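Local coordinates for protein SAM-dependent methyltransferase (Exiguobacterium sibiricum 255-15, PDB 3D2L) that probably transfers methyl groups from S-adenosylmethionine to an acceptor substrate, using a Rossmann-like methyltransferase domain, at residues 24-27 against 28-32; 13-17 against 18-22. All coordinates share one frame; numbering follows the deposited sequence.

Contact 1. Residues 24-27 against 28-32; sequences VAWV and LEQVE
The indole of W26 meets two polar chains one helical turn on, Q30 over one face and E29 at the edge. Q30 lays the methylene CG on the face; its chain then bends (chi2 -56°), bringing NE2 to 3.8 Å from W26 NE1, two donors that merely pass each other, with ring and amide planes well inclined. E29, extended beyond CG, carries OE1 to 3.9 Å from W26 CD1, close to the ring plane, where the polarised C-H rim should suit a carboxylate oxygen. Long, flexible chains fit here because their aliphatic parts can pack on or beside the indole while their polar ends stay at its rim.

Of the aliphatic contacts, V24 CG1 to L28 CD1 (4.1 Å) lies along the helix, the two chains side by side; V27 CG1 reaches V31 CG2, just past residue 30, more loosely at 4.4 Å. This is helix 20-30 of a class I methyltransferase fold, leading into the first strand, 36-40. Its buried valines suit a face packed on L134 and T101 of the central sheet and on L51 of helix 46-51, while W26 meets F237 edge-to-face.

Among the backbone bonds, L28 N to V24 O is a regular helical one at 2.9 Å. V27 O instead accepts two: V31 N (2.9 Å), nearly in line with the carbonyl, and Q30 N (2.9 Å), well above the carbonyl plane.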
ATOM      1  N   VAL A  24      -9.404  -6.591  -0.625  1.00 33.17           N
ATOM      2  CA  VAL A  24     -10.333  -6.493  -1.742  1.00 31.72           C
ATOM      3  C   VAL A  24     -11.765  -6.594  -1.245  1.00 31.62           C
ATOM      4  O   VAL A  24     -12.625  -5.826  -1.693  1.00 35.42           O
ATOM      5  CB  VAL A  24     -10.036  -7.574  -2.820  1.00 34.07           C
ATOM      6  CG1 VAL A  24     -11.084  -7.557  -3.917  1.00 32.84           C
ATOM      7  CG2 VAL A  24      -8.671  -7.335  -3.396  1.00 29.96           C
ATOM      8  N   ALA A  25     -12.036  -7.497  -0.299  1.00 31.09           N
ATOM      9  CA  ALA A  25     -13.391  -7.630   0.235  1.00 30.97           C
ATOM     10  C   ALA A  25     -13.831  -6.318   0.887  1.00 31.83           C
ATOM     11  O   ALA A  25     -14.986  -5.922   0.786  1.00 28.91           O
ATOM     12  CB  ALA A  25     -13.502  -8.834   1.212  1.00 31.59           C
ATOM     13  N   TRP A  26     -12.879  -5.612   1.497  1.00 31.57           N
ATOM     14  CA  TRP A  26     -13.136  -4.310   2.132  1.00 31.64           C
ATOM     15  C   TRP A  26     -13.438  -3.220   1.098  1.00 29.80           C
ATOM     16  O   TRP A  26     -14.380  -2.453   1.251  1.00 29.10           O
ATOM     17  CB  TRP A  26     -11.937  -3.926   3.018  1.00 32.44           C
ATOM     18  CG  TRP A  26     -11.966  -2.517   3.534  1.00 31.51           C
ATOM     19  CD1 TRP A  26     -12.888  -1.978   4.351  1.00 35.52           C
ATOM     20  CD2 TRP A  26     -11.004  -1.495   3.287  1.00 31.06           C
ATOM     21  NE1 TRP A  26     -12.595  -0.673   4.599  1.00 30.37           N
ATOM     22  CE2 TRP A  26     -11.442  -0.341   3.965  1.00 29.94           C
ATOM     23  CE3 TRP A  26      -9.826  -1.431   2.546  1.00 32.41           C
ATOM     24  CZ2 TRP A  26     -10.724   0.857   3.968  1.00 35.11           C
ATOM     25  CZ3 TRP A  26      -9.105  -0.219   2.536  1.00 37.49           C
ATOM     26  CH2 TRP A  26      -9.565   0.903   3.256  1.00 34.63           C
ATOM     27  N   VAL A  27     -12.656  -3.175   0.028  1.00 29.14           N
ATOM     28  CA  VAL A  27     -12.880  -2.208  -1.038  1.00 29.87           C
ATOM     29  C   VAL A  27     -14.303  -2.451  -1.589  1.00 29.42           C
ATOM     30  O   VAL A  27     -15.048  -1.505  -1.805  1.00 30.98           O
ATOM     31  CB  VAL A  27     -11.781  -2.265  -2.151  1.00 27.33           C
ATOM     32  CG1 VAL A  27     -12.124  -1.309  -3.347  1.00 28.74           C
ATOM     33  CG2 VAL A  27     -10.348  -1.940  -1.577  1.00 29.38           C
ATOM     34  N   LEU A  28     -14.671  -3.718  -1.790  1.00 32.90           N
ATOM     35  CA  LEU A  28     -16.009  -4.087  -2.301  1.00 32.05           C
ATOM     36  C   LEU A  28     -17.162  -3.554  -1.422  1.00 34.01           C
ATOM     37  O   LEU A  28     -18.267  -3.309  -1.922  1.00 34.85           O
ATOM     38  CB  LEU A  28     -16.078  -5.591  -2.497  1.00 32.47           C
ATOM     39  CG  LEU A  28     -15.307  -6.076  -3.722  1.00 31.37           C
ATOM     40  CD1 LEU A  28     -15.137  -7.550  -3.702  1.00 33.26           C
ATOM     41  CD2 LEU A  28     -16.014  -5.629  -5.009  1.00 36.63           C
ATOM     42  N   GLU A  29     -16.905  -3.364  -0.124  1.00 34.36           N
ATOM     43  CA  GLU A  29     -17.900  -2.793   0.787  1.00 37.17           C
ATOM     44  C   GLU A  29     -18.069  -1.301   0.628  1.00 37.35           C
ATOM     45  O   GLU A  29     -19.090  -0.760   1.052  1.00 37.66           O
ATOM     46  CB  GLU A  29     -17.509  -3.040   2.243  1.00 38.66           C
ATOM     47  CG  GLU A  29     -17.361  -4.494   2.599  1.00 44.17           C
ATOM     48  CD  GLU A  29     -16.905  -4.701   4.054  1.00 47.46           C
ATOM     49  OE1 GLU A  29     -16.284  -3.772   4.652  1.00 57.87           O
ATOM     50  OE2 GLU A  29     -17.166  -5.812   4.574  1.00 59.73           O
ATOM     51  N   GLN A  30     -17.067  -0.627   0.055  1.00 34.49           N
ATOM     52  CA  GLN A  30     -17.078   0.819  -0.093  1.00 34.52           C
ATOM     53  C   GLN A  30     -17.253   1.352  -1.490  1.00 35.36           C
ATOM     54  O   GLN A  30     -17.715   2.478  -1.625  1.00 36.59           O
ATOM     55  CB  GLN A  30     -15.752   1.439   0.419  1.00 34.41           C
ATOM     56  CG  GLN A  30     -15.268   0.899   1.709  1.00 39.43           C
ATOM     57  CD  GLN A  30     -16.273   1.007   2.812  1.00 42.22           C
ATOM     58  OE1 GLN A  30     -17.114   1.910   2.826  1.00 41.85           O
ATOM     59  NE2 GLN A  30     -16.193   0.078   3.763  1.00 50.40           N
ATOM     60  N   VAL A  31     -16.871   0.584  -2.515  1.00 35.18           N
ATOM     61  CA  VAL A  31     -16.908   1.076  -3.901  1.00 33.97           C
ATOM     62  C   VAL A  31     -17.645   0.065  -4.714  1.00 33.01           C
ATOM     63  O   VAL A  31     -17.264  -1.094  -4.701  1.00 31.46           O
ATOM     64  CB  VAL A  31     -15.461   1.292  -4.472  1.00 35.56           C
ATOM     65  CG1 VAL A  31     -15.488   1.825  -5.957  1.00 35.10           C
ATOM     66  CG2 VAL A  31     -14.667   2.221  -3.548  1.00 33.77           C
ATOM     67  N   GLU A  32     -18.718   0.490  -5.389  1.00 33.46           N
ATOM     68  CA  GLU A  32     -19.541  -0.434  -6.200  1.00 35.80           C
ATOM     69  C   GLU A  32     -18.727  -1.109  -7.282  1.00 34.47           C
ATOM     70  O   GLU A  32     -17.958  -0.442  -7.982  1.00 33.12           O
ATOM     71  CB  GLU A  32     -20.711   0.271  -6.897  1.00 37.40           C
ATOM     72  CG  GLU A  32     -21.821   0.792  -6.001  1.00 48.86           C
ATOM     73  CD  GLU A  32     -21.460   2.079  -5.258  1.00 62.03           C
ATOM     74  OE1 GLU A  32     -20.269   2.506  -5.306  1.00 57.10           O
ATOM     75  OE2 GLU A  32     -22.386   2.666  -4.627  1.00 69.78           O
TER

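Contact 2. Residues 13-17 against 18-22; sequences ELMQD and VPYPE
M15 and V18 are the ends of a type I beta turn, a local contact at the protein surface where the chain passes from helix 9-14 to helix 20-30 of the Rossmann-like methyltransferase fold. V18 N donates to M15 O at 2.8 Å, approaching from above the carbonyl plane. A second, tighter bend follows: P19 is the centre of an inverse gamma turn in which Y20 N reaches V18 O at 2.9 Å, and proline suits it because its ring restrains phi near the -80° needed and no N-H is left without a partner. P19 O then accepts E22 N (2.9 Å) as the next helix gets under way.

V18 has CG1 anti to the backbone N (chi1 167°), which sets this methyl 3.5 Å above the centre of the Y20 ring; a branched, rigid residue suits a position that must offer one methyl to the ring and another to M15. M15, present as selenomethionine, curls through chi2 and chi3 across V18 CG2, but it was modelled in two conformers, so the close approach of its CE is doubtful. Y20 also packs on T46, A47 and L50 of helix 46-51. A serine in place of Y20 would probably leave V18 CG1 without its aromatic platform and open a gap against that helix. One water lies 3.1 Å from both Q16 O and V18 O, placed to donate to either.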
ATOM      1  N   GLU A  13       7.293 -13.373  -3.067  1.00 49.32           N
ATOM      2  CA  GLU A  13       7.488 -14.494  -2.177  1.00 48.54           C
ATOM      3  C   GLU A  13       7.330 -14.012  -0.738  1.00 49.13           C
ATOM      4  O   GLU A  13       6.535 -14.567  -0.004  1.00 50.59           O
ATOM      5  CB  GLU A  13       8.825 -15.160  -2.412  1.00 49.84           C
ATOM      6  CG  GLU A  13       8.911 -15.918  -3.742  1.00 49.05           C
ATOM      7  CD  GLU A  13      10.206 -16.718  -3.830  1.00 52.00           C
ATOM      8  OE1 GLU A  13      11.295 -16.152  -3.496  1.00 47.86           O
ATOM      9  OE2 GLU A  13      10.119 -17.913  -4.198  1.00 43.20           O
ATOM     10  N   LEU A  14       8.026 -12.951  -0.340  1.00 48.03           N
ATOM     11  CA  LEU A  14       7.861 -12.434   1.016  1.00 50.16           C
ATOM     12  C   LEU A  14       6.385 -12.297   1.435  1.00 51.64           C
ATOM     13  O   LEU A  14       6.079 -12.448   2.623  1.00 52.71           O
ATOM     14  CB  LEU A  14       8.580 -11.069   1.185  1.00 49.32           C
ATOM     15  CG  LEU A  14       8.562 -10.368   2.575  1.00 48.30           C
ATOM     16  CD1 LEU A  14       9.732  -9.396   2.739  1.00 39.71           C
ATOM     17  CD2 LEU A  14       7.232  -9.652   2.879  1.00 44.97           C
HETATM   18  N   MSE A  15       5.486 -12.035   0.474  1.00 52.19           N
HETATM   19  CA  MSE A  15       4.072 -11.794   0.752  0.50 50.67           C
HETATM   20  C   MSE A  15       3.140 -12.913   0.243  1.00 50.34           C
HETATM   21  O   MSE A  15       1.914 -12.745   0.231  1.00 47.28           O
HETATM   22  CB  MSE A  15       3.688 -10.464   0.086  0.50 52.37           C
HETATM   23  CG  MSE A  15       4.600  -9.256   0.433  0.50 48.89           C
HETATM   24 SE   MSE A  15       4.290  -8.364   2.166  0.38 50.18          SE
HETATM   25  CE  MSE A  15       2.549  -7.570   1.842  0.50 45.42           C
ATOM     26  N   GLN A  16       3.709 -14.029  -0.189  1.00 48.78           N
ATOM     27  CA  GLN A  16       2.893 -15.107  -0.732  1.00 50.49           C
ATOM     28  C   GLN A  16       1.694 -15.472   0.158  1.00 49.57           C
ATOM     29  O   GLN A  16       0.642 -15.827  -0.367  1.00 49.64           O
ATOM     30  CB  GLN A  16       3.763 -16.331  -1.046  1.00 51.15           C
ATOM     31  CG  GLN A  16       4.478 -16.937   0.146  1.00 55.40           C
ATOM     32  CD  GLN A  16       5.630 -17.832  -0.271  1.00 55.38           C
ATOM     33  OE1 GLN A  16       5.686 -18.306  -1.405  1.00 58.84           O
ATOM     34  NE2 GLN A  16       6.554 -18.068   0.655  1.00 62.40           N
ATOM     35  N   ASP A  17       1.848 -15.352   1.484  1.00 48.24           N
ATOM     36  CA  ASP A  17       0.774 -15.644   2.443  1.00 48.38           C
ATOM     37  C   ASP A  17      -0.050 -14.431   2.914  1.00 46.33           C
ATOM     38  O   ASP A  17      -0.936 -14.590   3.751  1.00 46.79           O
ATOM     39  CB  ASP A  17       1.352 -16.358   3.675  1.00 50.54           C
ATOM     40  CG  ASP A  17       1.924 -17.725   3.342  1.00 56.09           C
ATOM     41  OD1 ASP A  17       1.563 -18.296   2.277  1.00 58.32           O
ATOM     42  OD2 ASP A  17       2.724 -18.231   4.161  1.00 63.67           O
ATOM     43  N   VAL A  18       0.248 -13.237   2.400  1.00 43.78           N
ATOM     44  CA  VAL A  18      -0.514 -12.016   2.725  1.00 43.57           C
ATOM     45  C   VAL A  18      -1.917 -12.183   2.146  1.00 42.21           C
ATOM     46  O   VAL A  18      -2.057 -12.397   0.950  1.00 42.73           O
ATOM     47  CB  VAL A  18       0.161 -10.765   2.152  1.00 44.22           C
ATOM     48  CG1 VAL A  18      -0.776  -9.536   2.214  1.00 41.70           C
ATOM     49  CG2 VAL A  18       1.447 -10.498   2.898  1.00 45.58           C
ATOM     50  N   PRO A  19      -2.957 -12.103   2.989  1.00 42.10           N
ATOM     51  CA  PRO A  19      -4.336 -12.335   2.544  1.00 39.48           C
ATOM     52  C   PRO A  19      -4.953 -11.130   1.850  1.00 36.86           C
ATOM     53  O   PRO A  19      -5.894 -10.522   2.365  1.00 39.02           O
ATOM     54  CB  PRO A  19      -5.053 -12.646   3.863  1.00 40.44           C
ATOM     55  CG  PRO A  19      -4.357 -11.753   4.834  1.00 42.91           C
ATOM     56  CD  PRO A  19      -2.911 -11.785   4.435  1.00 41.46           C
ATOM     57  N   TYR A  20      -4.420 -10.801   0.672  1.00 34.44           N
ATOM     58  CA  TYR A  20      -4.909  -9.704  -0.151  1.00 32.87           C
ATOM     59  C   TYR A  20      -6.405  -9.708  -0.397  1.00 33.15           C
ATOM     60  O   TYR A  20      -7.021  -8.640  -0.432  1.00 33.60           O
ATOM     61  CB  TYR A  20      -4.180  -9.679  -1.486  1.00 34.98           C
ATOM     62  CG  TYR A  20      -2.753  -9.285  -1.354  1.00 38.39           C
ATOM     63  CD1 TYR A  20      -2.410  -7.996  -0.979  1.00 36.82           C
ATOM     64  CD2 TYR A  20      -1.746 -10.186  -1.611  1.00 35.26           C
ATOM     65  CE1 TYR A  20      -1.118  -7.627  -0.857  1.00 38.73           C
ATOM     66  CE2 TYR A  20      -0.439  -9.818  -1.503  1.00 40.62           C
ATOM     67  CZ  TYR A  20      -0.126  -8.538  -1.145  1.00 34.09           C
ATOM     68  OH  TYR A  20       1.201  -8.171  -1.006  1.00 43.79           O
ATOM     69  N   PRO A  21      -7.021 -10.900  -0.570  1.00 31.35           N
ATOM     70  CA  PRO A  21      -8.459 -10.863  -0.749  1.00 31.55           C
ATOM     71  C   PRO A  21      -9.261 -10.194   0.382  1.00 33.47           C
ATOM     72  O   PRO A  21     -10.403  -9.791   0.170  1.00 35.14           O
ATOM     73  CB  PRO A  21      -8.815 -12.341  -0.909  1.00 33.35           C
ATOM     74  CG  PRO A  21      -7.595 -12.942  -1.471  1.00 32.79           C
ATOM     75  CD  PRO A  21      -6.497 -12.264  -0.718  1.00 35.09           C
ATOM     76  N   GLU A  22      -8.691 -10.098   1.576  1.00 33.33           N
ATOM     77  CA  GLU A  22      -9.334  -9.399   2.683  1.00 34.33           C
ATOM     78  C   GLU A  22      -9.360  -7.881   2.422  1.00 32.81           C
ATOM     79  O   GLU A  22     -10.311  -7.187   2.801  1.00 32.92           O
ATOM     80  CB  GLU A  22      -8.578  -9.670   3.970  1.00 36.16           C
ATOM     81  CG  GLU A  22      -8.646 -11.102   4.451  1.00 45.03           C
ATOM     82  CD  GLU A  22      -9.727 -11.314   5.484  1.00 56.17           C
ATOM     83  OE1 GLU A  22      -9.726 -10.569   6.505  1.00 53.56           O
ATOM     84  OE2 GLU A  22     -10.540 -12.248   5.295  1.00 61.67           O
TER
HETATM   85  O   HOH W   1      -0.715 -13.420  -1.674  1.00 63.31           O

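How the contacts relate
From the N terminus the chain leaves helix 9-14 and meets contact 2 first, where 13-17 turns into 18-22 and closes the short connection to helix 20-30. Contact 1 follows directly along that same helix, at its far end, where 28-32 carries the chain toward strand 36-40. The two are in series, neither nested nor crossed, with centres about 18 Å apart, and they share helix 20-30 without touching each other. Contact 2 thus links the N-terminal helix to helix 20-30, and contact 1 shapes the last turn of that helix and its exit, while the same residues pack on the central sheet. Both contacts have residues against helix 46-51.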